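Local structure of geranyltranstransferase (Legionella pneumophila subsp. pneumophila, 3LOM) at residues Q37-S48 with K104-T115. The protein probably makes farnesyl diphosphate, and perhaps geranylgeranyl diphosphate, by magnesium-dependent chain elongation of isoprenoid diphosphates. Numbering follows the deposited sequence.
Sequences QIRSALHYALFS and KPSCHKAFDEAT
Lys104 reaches from a short strand to the C-terminal end of helix 36-46, in the predominantly helical isoprenoid synthase fold. Extended beyond CG, it brings NZ to the carbonyl O of Tyr44 at 3.2 Å, with a C=O...N angle of 168°, and to Ser48 OG at 2.9 Å; a weak bond goes to Phe47 O. The same ammonium sits over one face of the Tyr44 ring, a cation-pi contact. Next, Pro105 O takes the Tyr44 hydroxyl in a short bond, OH to O 2.5 Å, near the ring plane; CG anti to the backbone N (chi1 180°) directs the ring there. Cys107 SG lies near Ala41 CB. On the Tyr44 face opposite the ammonium, Ala110 CB makes an off-centre CH-pi contact and Phe111 an offset edge-to-face pair, planes 73° apart. Ala41 CB sits over the face of the Phe111 ring, 3.9 Å from its centroid, a CH-pi contact. Ser40 OG and Gln37 NE2 come at that ring's edge. Asp112 is the N-cap of helix 113-135, its OD1 accepting from Thr115 N. Thr115 CG2 meets Ala41 CB, and its OG1 lies 2.9 Å from Gln37 OE1 and 2.7 Å from Asp112 OD1, two acceptors for one hydroxyl proton.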
loop_
_atom_site.group_PDB
_atom_site.type_symbol
_atom_site.label_atom_id
_atom_site.label_comp_id
_atom_site.label_asym_id
_atom_site.label_seq_id
_atom_site.Cartn_x
_atom_site.Cartn_y
_atom_site.Cartn_z
ATOM N N GLN A 37 -19.360 4.494 -0.762
ATOM C CA GLN A 37 -19.041 3.271 -0.006
ATOM C C GLN A 37 -17.666 3.351 0.637
ATOM O O GLN A 37 -17.484 2.926 1.777
ATOM C CB GLN A 37 -19.068 2.026 -0.897
ATOM C CG GLN A 37 -20.385 1.308 -0.975
ATOM C CD GLN A 37 -20.689 0.476 0.249
ATOM O OE1 GLN A 37 -20.076 -0.566 0.487
ATOM N NE2 GLN A 37 -21.661 0.921 1.026
ATOM N N ILE A 38 -16.697 3.884 -0.102
ATOM C CA ILE A 38 -15.336 3.984 0.417
ATOM C C ILE A 38 -15.259 4.963 1.587
ATOM O O ILE A 38 -14.830 4.563 2.670
ATOM C CB ILE A 38 -14.292 4.262 -0.698
ATOM C CG1 ILE A 38 -14.281 3.113 -1.718
ATOM C CG2 ILE A 38 -12.889 4.485 -0.118
ATOM C CD1 ILE A 38 -14.005 1.717 -1.146
ATOM N N ARG A 39 -15.717 6.205 1.402
ATOM C CA ARG A 39 -15.658 7.193 2.503
ATOM C C ARG A 39 -16.495 6.799 3.719
ATOM O O ARG A 39 -16.114 7.086 4.854
ATOM C CB ARG A 39 -15.932 8.646 2.059
ATOM C CG ARG A 39 -17.303 8.936 1.511
ATOM C CD ARG A 39 -17.239 9.386 0.067
ATOM N NE ARG A 39 -17.547 10.802 -0.110
ATOM C CZ ARG A 39 -18.052 11.326 -1.225
ATOM N NH1 ARG A 39 -18.315 10.557 -2.275
ATOM N NH2 ARG A 39 -18.300 12.624 -1.293
ATOM N N SER A 40 -17.599 6.094 3.487
ATOM C CA SER A 40 -18.382 5.564 4.594
ATOM C C SER A 40 -17.621 4.476 5.359
ATOM O O SER A 40 -17.571 4.498 6.592
ATOM C CB SER A 40 -19.740 5.047 4.115
ATOM O OG SER A 40 -20.478 4.511 5.202
ATOM N N ALA A 41 -17.032 3.529 4.637
ATOM C CA ALA A 41 -16.323 2.424 5.288
ATOM C C ALA A 41 -15.005 2.834 5.925
ATOM O O ALA A 41 -14.674 2.362 7.014
ATOM C CB ALA A 41 -16.134 1.272 4.348
ATOM N N LEU A 42 -14.274 3.732 5.265
ATOM C CA LEU A 42 -13.118 4.402 5.882
ATOM C C LEU A 42 -13.424 4.953 7.270
ATOM O O LEU A 42 -12.707 4.674 8.225
ATOM C CB LEU A 42 -12.628 5.558 5.004
ATOM C CG LEU A 42 -11.658 5.252 3.866
ATOM C CD1 LEU A 42 -11.623 6.410 2.895
ATOM C CD2 LEU A 42 -10.274 5.005 4.426
ATOM N N HIS A 43 -14.496 5.740 7.364
ATOM C CA HIS A 43 -14.902 6.361 8.619
ATOM C C HIS A 43 -15.384 5.344 9.643
ATOM O O HIS A 43 -15.149 5.513 10.833
ATOM C CB HIS A 43 -15.964 7.435 8.363
ATOM C CG HIS A 43 -15.403 8.707 7.807
ATOM N ND1 HIS A 43 -15.401 9.000 6.462
ATOM C CD2 HIS A 43 -14.799 9.751 8.420
ATOM C CE1 HIS A 43 -14.831 10.177 6.270
ATOM N NE2 HIS A 43 -14.457 10.656 7.443
ATOM N N TYR A 44 -16.049 4.288 9.181
ATOM C CA TYR A 44 -16.487 3.211 10.073
ATOM C C TYR A 44 -15.301 2.486 10.712
ATOM O O TYR A 44 -15.295 2.201 11.918
ATOM C CB TYR A 44 -17.364 2.200 9.333
ATOM C CG TYR A 44 -17.838 1.066 10.220
ATOM C CD1 TYR A 44 -18.901 1.250 11.101
ATOM C CD2 TYR A 44 -17.215 -0.189 10.188
ATOM C CE1 TYR A 44 -19.337 0.227 11.927
ATOM C CE2 TYR A 44 -17.639 -1.225 11.022
ATOM C CZ TYR A 44 -18.706 -1.004 11.886
ATOM O OH TYR A 44 -19.154 -2.004 12.710
ATOM N N ALA A 45 -14.306 2.186 9.886
ATOM C CA ALA A 45 -13.155 1.413 10.324
ATOM C C ALA A 45 -12.207 2.213 11.217
ATOM O O ALA A 45 -11.738 1.701 12.231
ATOM C CB ALA A 45 -12.422 0.856 9.124
ATOM N N LEU A 46 -11.957 3.473 10.855
ATOM C CA LEU A 46 -10.955 4.304 11.537
ATOM C C LEU A 46 -11.314 4.866 12.911
ATOM O O LEU A 46 -10.423 5.289 13.648
ATOM C CB LEU A 46 -10.516 5.465 10.642
ATOM C CG LEU A 46 -9.312 5.246 9.725
ATOM C CD1 LEU A 46 -8.957 6.553 9.057
ATOM C CD2 LEU A 46 -8.110 4.696 10.496
ATOM N N PHE A 47 -12.598 4.907 13.257
ATOM C CA PHE A 47 -12.989 5.553 14.506
ATOM C C PHE A 47 -13.722 4.618 15.440
ATOM O O PHE A 47 -14.767 4.067 15.094
ATOM C CB PHE A 47 -13.795 6.824 14.248
ATOM C CG PHE A 47 -13.021 7.887 13.531
ATOM C CD1 PHE A 47 -13.141 8.043 12.156
ATOM C CD2 PHE A 47 -12.154 8.724 14.229
ATOM C CE1 PHE A 47 -12.413 9.028 11.482
ATOM C CE2 PHE A 47 -11.422 9.717 13.565
ATOM C CZ PHE A 47 -11.555 9.866 12.190
ATOM N N SER A 48 -13.142 4.441 16.625
ATOM C CA SER A 48 -13.704 3.575 17.651
ATOM C C SER A 48 -13.481 4.174 19.033
ATOM O O SER A 48 -12.789 5.191 19.179
ATOM C CB SER A 48 -13.079 2.177 17.580
ATOM O OG SER A 48 -13.333 1.565 16.327
ATOM N N LYS A 104 -17.814 -4.411 18.205
ATOM C CA LYS A 104 -18.712 -4.100 17.092
ATOM C C LYS A 104 -18.438 -4.999 15.880
ATOM O O LYS A 104 -17.347 -5.557 15.774
ATOM C CB LYS A 104 -18.607 -2.607 16.724
ATOM C CG LYS A 104 -17.205 -2.110 16.358
ATOM C CD LYS A 104 -17.221 -0.632 15.958
ATOM C CE LYS A 104 -15.920 -0.234 15.280
ATOM N NZ LYS A 104 -15.878 1.206 14.891
ATOM N N PRO A 105 -19.436 -5.163 14.980
ATOM C CA PRO A 105 -19.207 -5.867 13.724
ATOM C C PRO A 105 -18.004 -5.342 12.945
ATOM O O PRO A 105 -17.779 -4.133 12.879
ATOM C CB PRO A 105 -20.496 -5.602 12.943
ATOM C CG PRO A 105 -21.533 -5.546 13.984
ATOM C CD PRO A 105 -20.878 -4.934 15.206
ATOM N N SER A 106 -17.234 -6.267 12.378
ATOM C CA SER A 106 -16.065 -5.940 11.571
ATOM C C SER A 106 -16.491 -5.345 10.239
ATOM O O SER A 106 -17.665 -5.430 9.856
ATOM C CB SER A 106 -15.227 -7.196 11.334
ATOM O OG SER A 106 -16.032 -8.223 10.790
ATOM N N CYS A 107 -15.528 -4.767 9.528
ATOM C CA CYS A 107 -15.805 -4.022 8.311
ATOM C C CYS A 107 -16.543 -4.807 7.224
ATOM O O CYS A 107 -17.420 -4.261 6.554
ATOM C CB CYS A 107 -14.523 -3.434 7.743
ATOM S SG CYS A 107 -14.844 -2.206 6.512
ATOM N N HIS A 108 -16.203 -6.080 7.054
ATOM C CA HIS A 108 -16.873 -6.904 6.046
ATOM C C HIS A 108 -18.277 -7.336 6.487
ATOM O O HIS A 108 -19.125 -7.637 5.651
ATOM C CB HIS A 108 -16.015 -8.113 5.647
ATOM C CG HIS A 108 -15.671 -9.016 6.788
ATOM N ND1 HIS A 108 -14.688 -8.714 7.706
ATOM C CD2 HIS A 108 -16.175 -10.217 7.157
ATOM C CE1 HIS A 108 -14.607 -9.687 8.595
ATOM N NE2 HIS A 108 -15.498 -10.611 8.283
ATOM N N LYS A 109 -18.514 -7.360 7.798
ATOM C CA LYS A 109 -19.840 -7.682 8.325
ATOM C C LYS A 109 -20.782 -6.473 8.265
ATOM O O LYS A 109 -21.967 -6.628 7.979
ATOM C CB LYS A 109 -19.758 -8.226 9.759
ATOM C CG LYS A 109 -18.966 -9.525 9.910
ATOM C CD LYS A 109 -19.500 -10.645 9.028
ATOM C CE LYS A 109 -20.811 -11.208 9.555
ATOM N NZ LYS A 109 -21.376 -12.166 8.573
ATOM N N ALA A 110 -20.246 -5.282 8.542
ATOM C CA ALA A 110 -21.008 -4.040 8.457
ATOM C C ALA A 110 -21.250 -3.625 7.014
ATOM O O ALA A 110 -22.258 -2.988 6.710
ATOM C CB ALA A 110 -20.301 -2.929 9.206
ATOM N N PHE A 111 -20.326 -3.985 6.127
ATOM C CA PHE A 111 -20.471 -3.686 4.706
ATOM C C PHE A 111 -20.469 -4.998 3.951
ATOM O O PHE A 111 -21.390 -5.801 4.101
ATOM C CB PHE A 111 -19.362 -2.739 4.243
ATOM C CG PHE A 111 -19.472 -1.356 4.826
ATOM C CD1 PHE A 111 -20.167 -0.356 4.149
ATOM C CD2 PHE A 111 -18.901 -1.055 6.064
ATOM C CE1 PHE A 111 -20.288 0.923 4.697
ATOM C CE2 PHE A 111 -19.015 0.218 6.617
ATOM C CZ PHE A 111 -19.710 1.208 5.932
ATOM N N ASP A 112 -19.437 -5.220 3.147
ATOM C CA ASP A 112 -19.224 -6.515 2.515
ATOM C C ASP A 112 -17.725 -6.760 2.387
ATOM O O ASP A 112 -16.921 -5.861 2.663
ATOM C CB ASP A 112 -19.947 -6.614 1.163
ATOM C CG ASP A 112 -19.736 -5.397 0.288
ATOM O OD1 ASP A 112 -18.577 -4.988 0.091
ATOM O OD2 ASP A 112 -20.736 -4.866 -0.231
ATOM N N GLU A 113 -17.352 -7.968 1.986
ATOM C CA GLU A 113 -15.939 -8.328 1.891
ATOM C C GLU A 113 -15.180 -7.497 0.862
ATOM O O GLU A 113 -14.066 -7.052 1.153
ATOM C CB GLU A 113 -15.777 -9.808 1.603
ATOM C CG GLU A 113 -16.082 -10.714 2.775
ATOM C CD GLU A 113 -15.921 -12.178 2.412
ATOM O OE1 GLU A 113 -14.966 -12.509 1.669
ATOM O OE2 GLU A 113 -16.754 -12.990 2.867
ATOM N N ALA A 114 -15.788 -7.249 -0.304
ATOM C CA ALA A 114 -15.168 -6.381 -1.325
ATOM C C ALA A 114 -14.820 -4.977 -0.797
ATOM O O ALA A 114 -13.754 -4.443 -1.103
ATOM C CB ALA A 114 -16.048 -6.271 -2.549
ATOM N N THR A 115 -15.716 -4.400 0.002
ATOM C CA THR A 115 -15.527 -3.057 0.555
ATOM C C THR A 115 -14.410 -3.066 1.600
ATOM O O THR A 115 -13.604 -2.143 1.651
ATOM C CB THR A 115 -16.862 -2.497 1.143
ATOM O OG1 THR A 115 -17.843 -2.433 0.107
ATOM C CG2 THR A 115 -16.691 -1.124 1.713
#